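Local coordinates for protein berberine bridge enzyme-like 28 (Arabidopsis thaliana, PDB 5D79) that acts as a secreted FAD-dependent oxidoreductase of the berberine bridge enzyme-like family and takes part in adaptation to salt stress, at residues A[303-315]-A[326-339]. Numbering follows the deposited sequence.
Sequences TGLYIGPVNNLLA and LEKEGCEEMSWIES
The first turns of helix 310-315 pack against edge strand 331-334, running roughly antiparallel to it (144°) with the two axes 9.6 Å apart, and Val310 comes closest to Glu333. The polar link is made at the helix start: Val310 N donates to Glu333 OE2 at 2.8 Å and 159°, meeting the oxygen on its anti side, 21° out of the carboxylate plane. An extended Glu333 chain carries the carboxylate there, its CG folded beside the backbone N, and the negative charge at a helix N-terminus probably suits the dipole. Val310 CG1 lies against the same carboxylate, while CG2, anti to the backbone N, faces Cys331 CB at 3.8 Å. Lys328 crosses Val310 at about a right angle and lays CE 3.7 Å from Val310 CG1; farther back, its CG meets Leu314 CD1. Cys331 SG rests against two leucine methyls, 3.7 Å from Leu313 CD2 and 3.8 Å from Leu314 CD2. Leu326 closes this apolar patch, its CD2 reaching Leu313 CD2 at 3.9 Å. A smaller contact lies beyond the strand, where Leu305 CD1 touches the side chain of Ser339 and CD2 approaches the edge of the Trp336 ring. Ser335 and Glu338 form a capping box at the start of helix 336-343: Ser335 OG accepts from Glu338 N, and Ser335 N donates to Glu338 OE1. Strand 253-260 separates the parallel strands 298-306 and 331-334, making a split beta-alpha-beta crossover whose helix 310-320 packs on the sheet by way of Thr254, which touches Leu313 and Glu333.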
ATOM      1  N   THR A 303      10.848  -9.932  13.552  1.00 20.48           N
ATOM      2  CA  THR A 303      11.792  -9.781  12.456  1.00 18.70           C
ATOM      3  C   THR A 303      12.219  -8.325  12.352  1.00 19.85           C
ATOM      4  O   THR A 303      11.484  -7.410  12.732  1.00 16.67           O
ATOM      5  CB  THR A 303      11.195 -10.240  11.123  1.00 15.21           C
ATOM      6  OG1 THR A 303       9.989  -9.513  10.871  1.00 16.31           O
ATOM      7  CG2 THR A 303      10.878 -11.696  11.192  1.00 17.26           C
ATOM      8  N   GLY A 304      13.416  -8.101  11.840  1.00 19.11           N
ATOM      9  CA  GLY A 304      13.930  -6.753  11.795  1.00 19.04           C
ATOM     10  C   GLY A 304      15.050  -6.518  10.820  1.00 17.48           C
ATOM     11  O   GLY A 304      15.687  -7.448  10.343  1.00 19.11           O
ATOM     12  N   LEU A 305      15.271  -5.246  10.527  1.00 18.03           N
ATOM     13  CA  LEU A 305      16.323  -4.810   9.633  1.00 15.53           C
ATOM     14  C   LEU A 305      17.117  -3.735  10.358  1.00 15.02           C
ATOM     15  O   LEU A 305      16.565  -2.732  10.811  1.00 12.76           O
ATOM     16  CB  LEU A 305      15.745  -4.286   8.316  1.00 14.31           C
ATOM     17  CG  LEU A 305      16.752  -3.580   7.410  1.00 15.01           C
ATOM     18  CD1 LEU A 305      17.727  -4.562   6.859  1.00 16.45           C
ATOM     19  CD2 LEU A 305      16.062  -2.847   6.290  1.00 15.28           C
ATOM     20  N   TYR A 306      18.410  -3.966  10.502  1.00 15.83           N
ATOM     21  CA  TYR A 306      19.266  -2.980  11.117  1.00 17.22           C
ATOM     22  C   TYR A 306      20.200  -2.404  10.061  1.00 19.44           C
ATOM     23  O   TYR A 306      20.879  -3.160   9.349  1.00 19.87           O
ATOM     24  CB  TYR A 306      20.046  -3.603  12.271  1.00 19.08           C
ATOM     25  CG  TYR A 306      20.984  -2.640  12.954  1.00 20.12           C
ATOM     26  CD1 TYR A 306      20.495  -1.616  13.755  1.00 19.64           C
ATOM     27  CD2 TYR A 306      22.352  -2.754  12.792  1.00 19.02           C
ATOM     28  CE1 TYR A 306      21.348  -0.739  14.373  1.00 19.96           C
ATOM     29  CE2 TYR A 306      23.212  -1.880  13.407  1.00 19.67           C
ATOM     30  CZ  TYR A 306      22.709  -0.876  14.196  1.00 19.74           C
ATOM     31  OH  TYR A 306      23.581  -0.011  14.807  1.00 21.07           O
ATOM     32  N   ILE A 307      20.216  -1.075   9.942  1.00 17.25           N
ATOM     33  CA  ILE A 307      21.094  -0.400   8.981  1.00 18.68           C
ATOM     34  C   ILE A 307      22.502  -0.233   9.572  1.00 19.48           C
ATOM     35  O   ILE A 307      22.895   0.860   9.989  1.00 20.17           O
ATOM     36  CB  ILE A 307      20.533   0.975   8.565  1.00 16.73           C
ATOM     37  CG1 ILE A 307      19.057   0.868   8.272  1.00 12.66           C
ATOM     38  CG2 ILE A 307      21.224   1.486   7.320  1.00 17.54           C
ATOM     39  CD1 ILE A 307      18.764  -0.048   7.132  1.00 16.64           C
ATOM     40  N   GLY A 308      23.248  -1.338   9.600  1.00 19.35           N
ATOM     41  CA  GLY A 308      24.572  -1.378  10.192  1.00 20.49           C
ATOM     42  C   GLY A 308      25.005  -2.812  10.447  1.00 22.37           C
ATOM     43  O   GLY A 308      24.268  -3.741  10.110  1.00 19.81           O
ATOM     44  N   PRO A 309      26.197  -2.995  11.050  1.00 22.29           N
ATOM     45  CA  PRO A 309      26.875  -4.280  11.300  1.00 27.56           C
ATOM     46  C   PRO A 309      26.216  -5.137  12.381  1.00 25.26           C
ATOM     47  O   PRO A 309      25.522  -4.603  13.243  1.00 21.35           O
ATOM     48  CB  PRO A 309      28.282  -3.859  11.769  1.00 28.92           C
ATOM     49  CG  PRO A 309      28.410  -2.425  11.427  1.00 27.36           C
ATOM     50  CD  PRO A 309      27.029  -1.855  11.462  1.00 24.62           C
ATOM     51  N   VAL A 310      26.473  -6.442  12.362  1.00 22.87           N
ATOM     52  CA  VAL A 310      25.814  -7.332  13.300  1.00 19.31           C
ATOM     53  C   VAL A 310      26.239  -7.080  14.751  1.00 20.88           C
ATOM     54  O   VAL A 310      25.424  -7.186  15.655  1.00 23.88           O
ATOM     55  CB  VAL A 310      26.058  -8.805  12.937  1.00 17.72           C
ATOM     56  CG1 VAL A 310      27.544  -9.102  12.806  1.00 21.19           C
ATOM     57  CG2 VAL A 310      25.387  -9.716  13.956  1.00 16.77           C
ATOM     58  N   ASN A 311      27.493  -6.723  14.997  1.00 24.55           N
ATOM     59  CA  ASN A 311      27.906  -6.532  16.390  1.00 24.06           C
ATOM     60  C   ASN A 311      27.244  -5.291  17.001  1.00 25.92           C
ATOM     61  O   ASN A 311      26.946  -5.260  18.196  1.00 22.63           O
ATOM     62  CB  ASN A 311      29.435  -6.454  16.499  1.00 25.33           C
ATOM     63  CG  ASN A 311      30.106  -7.828  16.376  1.00 29.15           C
ATOM     64  OD1 ASN A 311      29.441  -8.849  16.160  1.00 31.44           O
ATOM     65  ND2 ASN A 311      31.427  -7.853  16.508  1.00 30.92           N
ATOM     66  N   ASN A 312      26.988  -4.284  16.166  1.00 24.82           N
ATOM     67  CA  ASN A 312      26.316  -3.067  16.596  1.00 22.59           C
ATOM     68  C   ASN A 312      24.845  -3.302  16.864  1.00 22.86           C
ATOM     69  O   ASN A 312      24.273  -2.712  17.780  1.00 24.97           O
ATOM     70  CB  ASN A 312      26.478  -1.961  15.555  1.00 23.56           C
ATOM     71  CG  ASN A 312      27.910  -1.491  15.431  1.00 30.84           C
ATOM     72  OD1 ASN A 312      28.748  -1.802  16.270  1.00 37.32           O
ATOM     73  ND2 ASN A 312      28.198  -0.733  14.386  1.00 33.87           N
ATOM     74  N   LEU A 313      24.225  -4.154  16.055  1.00 20.09           N
ATOM     75  CA  LEU A 313      22.844  -4.550  16.297  1.00 18.65           C
ATOM     76  C   LEU A 313      22.730  -5.230  17.659  1.00 22.47           C
ATOM     77  O   LEU A 313      21.830  -4.927  18.442  1.00 22.09           O
ATOM     78  CB  LEU A 313      22.339  -5.488  15.195  1.00 17.88           C
ATOM     79  CG  LEU A 313      21.063  -6.264  15.556  1.00 17.42           C
ATOM     80  CD1 LEU A 313      19.887  -5.311  15.693  1.00 18.47           C
ATOM     81  CD2 LEU A 313      20.753  -7.387  14.571  1.00 12.86           C
ATOM     82  N   LEU A 314      23.664  -6.138  17.933  1.00 25.22           N
ATOM     83  CA  LEU A 314      23.619  -6.986  19.123  1.00 28.63           C
ATOM     84  C   LEU A 314      23.808  -6.187  20.406  1.00 29.58           C
ATOM     85  O   LEU A 314      23.131  -6.435  21.403  1.00 29.19           O
ATOM     86  CB  LEU A 314      24.685  -8.092  19.032  1.00 26.49           C
ATOM     87  CG  LEU A 314      24.439  -9.134  17.935  1.00 20.31           C
ATOM     88  CD1 LEU A 314      25.590 -10.127  17.834  1.00 18.20           C
ATOM     89  CD2 LEU A 314      23.112  -9.839  18.174  1.00 21.03           C
ATOM     90  N   ALA A 315      24.739  -5.240  20.372  1.00 30.47           N
ATOM     91  CA  ALA A 315      25.021  -4.389  21.515  1.00 26.99           C
ATOM     92  C   ALA A 315      23.853  -3.454  21.755  1.00 25.24           C
ATOM     93  O   ALA A 315      23.527  -3.127  22.898  1.00 26.53           O
ATOM     94  CB  ALA A 315      26.291  -3.603  21.287  1.00 29.05           C
ATOM     95  N   LEU A 326      17.903 -11.902  21.561  1.00 24.36           N
ATOM     96  CA  LEU A 326      18.594 -11.994  20.272  1.00 19.65           C
ATOM     97  C   LEU A 326      20.065 -12.335  20.434  1.00 23.39           C
ATOM     98  O   LEU A 326      20.774 -11.715  21.232  1.00 24.20           O
ATOM     99  CB  LEU A 326      18.477 -10.692  19.493  1.00 16.76           C
ATOM    100  CG  LEU A 326      19.126 -10.750  18.115  1.00 17.71           C
ATOM    101  CD1 LEU A 326      18.369 -11.741  17.276  1.00 17.71           C
ATOM    102  CD2 LEU A 326      19.125  -9.387  17.445  1.00 15.83           C
ATOM    103  N   GLU A 327      20.518 -13.326  19.670  1.00 24.75           N
ATOM    104  CA  GLU A 327      21.932 -13.691  19.633  1.00 26.64           C
ATOM    105  C   GLU A 327      22.402 -13.753  18.193  1.00 22.62           C
ATOM    106  O   GLU A 327      21.585 -13.685  17.284  1.00 23.14           O
ATOM    107  CB  GLU A 327      22.164 -15.020  20.348  1.00 34.13           C
ATOM    108  CG  GLU A 327      22.005 -14.908  21.858  1.00 42.62           C
ATOM    109  CD  GLU A 327      22.272 -16.209  22.581  1.00 51.29           C
ATOM    110  OE1 GLU A 327      21.405 -16.614  23.383  1.00 54.60           O
ATOM    111  OE2 GLU A 327      23.343 -16.819  22.359  1.00 55.42           O
ATOM    112  N   LYS A 328      23.712 -13.880  17.984  1.00 23.85           N
ATOM    113  CA  LYS A 328      24.285 -13.830  16.634  1.00 23.16           C
ATOM    114  C   LYS A 328      23.648 -14.815  15.660  1.00 21.71           C
ATOM    115  O   LYS A 328      23.547 -14.560  14.461  1.00 19.80           O
ATOM    116  CB  LYS A 328      25.778 -14.085  16.695  1.00 22.93           C
ATOM    117  CG  LYS A 328      26.577 -13.123  15.852  1.00 32.49           C
ATOM    118  CD  LYS A 328      26.698 -13.578  14.413  1.00 37.03           C
ATOM    119  CE  LYS A 328      27.686 -12.695  13.644  1.00 38.50           C
ATOM    120  NZ  LYS A 328      28.253 -13.377  12.451  1.00 39.26           N
ATOM    121  N   GLU A 329      23.213 -15.944  16.201  1.00 24.92           N
ATOM    122  CA  GLU A 329      22.691 -17.029  15.399  1.00 24.06           C
ATOM    123  C   GLU A 329      21.371 -16.637  14.781  1.00 23.51           C
ATOM    124  O   GLU A 329      20.964 -17.191  13.761  1.00 25.20           O
ATOM    125  CB  GLU A 329      22.547 -18.284  16.257  1.00 24.74           C
ATOM    126  CG  GLU A 329      23.879 -18.923  16.594  1.00 29.26           C
ATOM    127  CD  GLU A 329      24.700 -18.175  17.646  1.00 30.05           C
ATOM    128  OE1 GLU A 329      24.123 -17.622  18.602  1.00 26.42           O
ATOM    129  OE2 GLU A 329      25.944 -18.166  17.523  1.00 30.76           O
ATOM    130  N   GLY A 330      20.708 -15.672  15.406  1.00 21.42           N
ATOM    131  CA  GLY A 330      19.433 -15.185  14.920  1.00 20.50           C
ATOM    132  C   GLY A 330      19.623 -14.116  13.868  1.00 22.04           C
ATOM    133  O   GLY A 330      18.657 -13.658  13.269  1.00 20.06           O
ATOM    134  N   CYS A 331      20.879 -13.742  13.634  1.00 24.29           N
ATOM    135  CA  CYS A 331      21.212 -12.638  12.744  1.00 13.77           C
ATOM    136  C   CYS A 331      21.868 -13.052  11.436  1.00 14.01           C
ATOM    137  O   CYS A 331      22.548 -14.060  11.362  1.00 21.64           O
ATOM    138  CB  CYS A 331      22.138 -11.674  13.452  1.00 14.03           C
ATOM    139  SG  CYS A 331      21.484 -11.031  14.967  1.00 18.34           S
ATOM    140  N   GLU A 332      21.688 -12.234  10.412  1.00 15.50           N
ATOM    141  CA  GLU A 332      22.330 -12.476   9.138  1.00 17.13           C
ATOM    142  C   GLU A 332      22.720 -11.165   8.458  1.00 21.23           C
ATOM    143  O   GLU A 332      21.855 -10.334   8.162  1.00 24.74           O
ATOM    144  CB  GLU A 332      21.416 -13.282   8.210  1.00 16.65           C
ATOM    145  CG  GLU A 332      22.136 -13.715   6.947  1.00 21.05           C
ATOM    146  CD  GLU A 332      21.400 -14.779   6.172  1.00 25.18           C
ATOM    147  OE1 GLU A 332      20.295 -15.186   6.585  1.00 27.43           O
ATOM    148  OE2 GLU A 332      21.938 -15.206   5.137  1.00 30.40           O
ATOM    149  N   GLU A 333      24.019 -10.988   8.214  1.00 18.41           N
ATOM    150  CA  GLU A 333      24.508  -9.844   7.458  1.00 16.73           C
ATOM    151  C   GLU A 333      24.340 -10.101   5.969  1.00 14.59           C
ATOM    152  O   GLU A 333      24.685 -11.163   5.474  1.00 15.04           O
ATOM    153  CB  GLU A 333      25.980  -9.546   7.796  1.00 16.18           C
ATOM    154  CG  GLU A 333      26.179  -8.790   9.123  1.00 19.79           C
ATOM    155  CD  GLU A 333      27.607  -8.289   9.338  1.00 23.58           C
ATOM    156  OE1 GLU A 333      28.533  -8.858   8.725  1.00 25.31           O
ATOM    157  OE2 GLU A 333      27.802  -7.326  10.119  1.00 22.52           O
ATOM    158  N   MET A 334      23.791  -9.124   5.258  1.00 22.46           N
ATOM    159  CA  MET A 334      23.590  -9.229   3.813  1.00 20.43           C
ATOM    160  C   MET A 334      23.456  -7.821   3.244  1.00 21.79           C
ATOM    161  O   MET A 334      23.541  -6.849   3.992  1.00 21.86           O
ATOM    162  CB  MET A 334      22.346 -10.064   3.482  1.00 16.04           C
ATOM    163  CG  MET A 334      21.041  -9.474   4.026  1.00 15.33           C
ATOM    164  SD  MET A 334      19.610 -10.525   3.739  1.00 15.09           S
ATOM    165  CE  MET A 334      20.080 -11.989   4.629  1.00 18.07           C
ATOM    166  N   SER A 335      23.250  -7.706   1.932  1.00 21.12           N
ATOM    167  CA  SER A 335      23.023  -6.394   1.321  1.00 20.71           C
ATOM    168  C   SER A 335      21.563  -5.968   1.520  1.00 18.71           C
ATOM    169  O   SER A 335      20.722  -6.783   1.877  1.00 16.88           O
ATOM    170  CB  SER A 335      23.386  -6.421  -0.162  1.00 18.76           C
ATOM    171  OG  SER A 335      22.461  -7.210  -0.885  1.00 18.00           O
ATOM    172  N   TRP A 336      21.255  -4.695   1.307  1.00 16.65           N
ATOM    173  CA  TRP A 336      19.876  -4.266   1.473  1.00 15.05           C
ATOM    174  C   TRP A 336      18.985  -4.955   0.445  1.00 14.74           C
ATOM    175  O   TRP A 336      17.892  -5.406   0.769  1.00 17.87           O
ATOM    176  CB  TRP A 336      19.740  -2.743   1.369  1.00 16.81           C
ATOM    177  CG  TRP A 336      18.332  -2.335   1.146  1.00 16.20           C
ATOM    178  CD1 TRP A 336      17.353  -2.178   2.091  1.00 11.33           C
ATOM    179  CD2 TRP A 336      17.719  -2.068  -0.121  1.00 18.97           C
ATOM    180  NE1 TRP A 336      16.169  -1.827   1.487  1.00 12.65           N
ATOM    181  CE2 TRP A 336      16.363  -1.757   0.130  1.00 15.90           C
ATOM    182  CE3 TRP A 336      18.184  -2.069  -1.449  1.00 14.63           C
ATOM    183  CZ2 TRP A 336      15.470  -1.439  -0.894  1.00 16.51           C
ATOM    184  CZ3 TRP A 336      17.294  -1.756  -2.462  1.00 17.33           C
ATOM    185  CH2 TRP A 336      15.950  -1.446  -2.181  1.00 17.19           C
ATOM    186  N   ILE A 337      19.453  -5.058  -0.789  1.00 14.48           N
ATOM    187  CA  ILE A 337      18.636  -5.675  -1.809  1.00 13.26           C
ATOM    188  C   ILE A 337      18.393  -7.149  -1.456  1.00 22.79           C
ATOM    189  O   ILE A 337      17.335  -7.699  -1.756  1.00 22.86           O
ATOM    190  CB  ILE A 337      19.272  -5.538  -3.230  1.00 21.18           C
ATOM    191  CG1 ILE A 337      18.307  -6.059  -4.304  1.00 19.59           C
ATOM    192  CG2 ILE A 337      20.632  -6.244  -3.326  1.00 23.64           C
ATOM    193  CD1 ILE A 337      16.968  -5.330  -4.312  1.00 18.24           C
ATOM    194  N   GLU A 338      19.353  -7.792  -0.802  1.00 20.63           N
ATOM    195  CA  GLU A 338      19.144  -9.173  -0.390  1.00 18.75           C
ATOM    196  C   GLU A 338      18.120  -9.236   0.749  1.00 19.72           C
ATOM    197  O   GLU A 338      17.375 -10.214   0.875  1.00 17.51           O
ATOM    198  CB  GLU A 338      20.472  -9.823   0.010  1.00 20.36           C
ATOM    199  CG  GLU A 338      21.324 -10.219  -1.193  1.00 22.78           C
ATOM    200  CD  GLU A 338      22.670 -10.816  -0.814  1.00 31.07           C
ATOM    201  OE1 GLU A 338      23.268 -10.385   0.196  1.00 32.02           O
ATOM    202  OE2 GLU A 338      23.135 -11.723  -1.532  1.00 34.27           O
ATOM    203  N   SER A 339      18.062  -8.178   1.555  1.00 20.07           N
ATOM    204  CA  SER A 339      17.106  -8.105   2.662  1.00 19.54           C
ATOM    205  C   SER A 339      15.674  -7.939   2.136  1.00 20.04           C
ATOM    206  O   SER A 339      14.713  -8.323   2.802  1.00 20.98           O
ATOM    207  CB  SER A 339      17.459  -6.961   3.612  1.00 14.47           C
ATOM    208  OG  SER A 339      17.010  -5.721   3.106  1.00 15.84           O
TER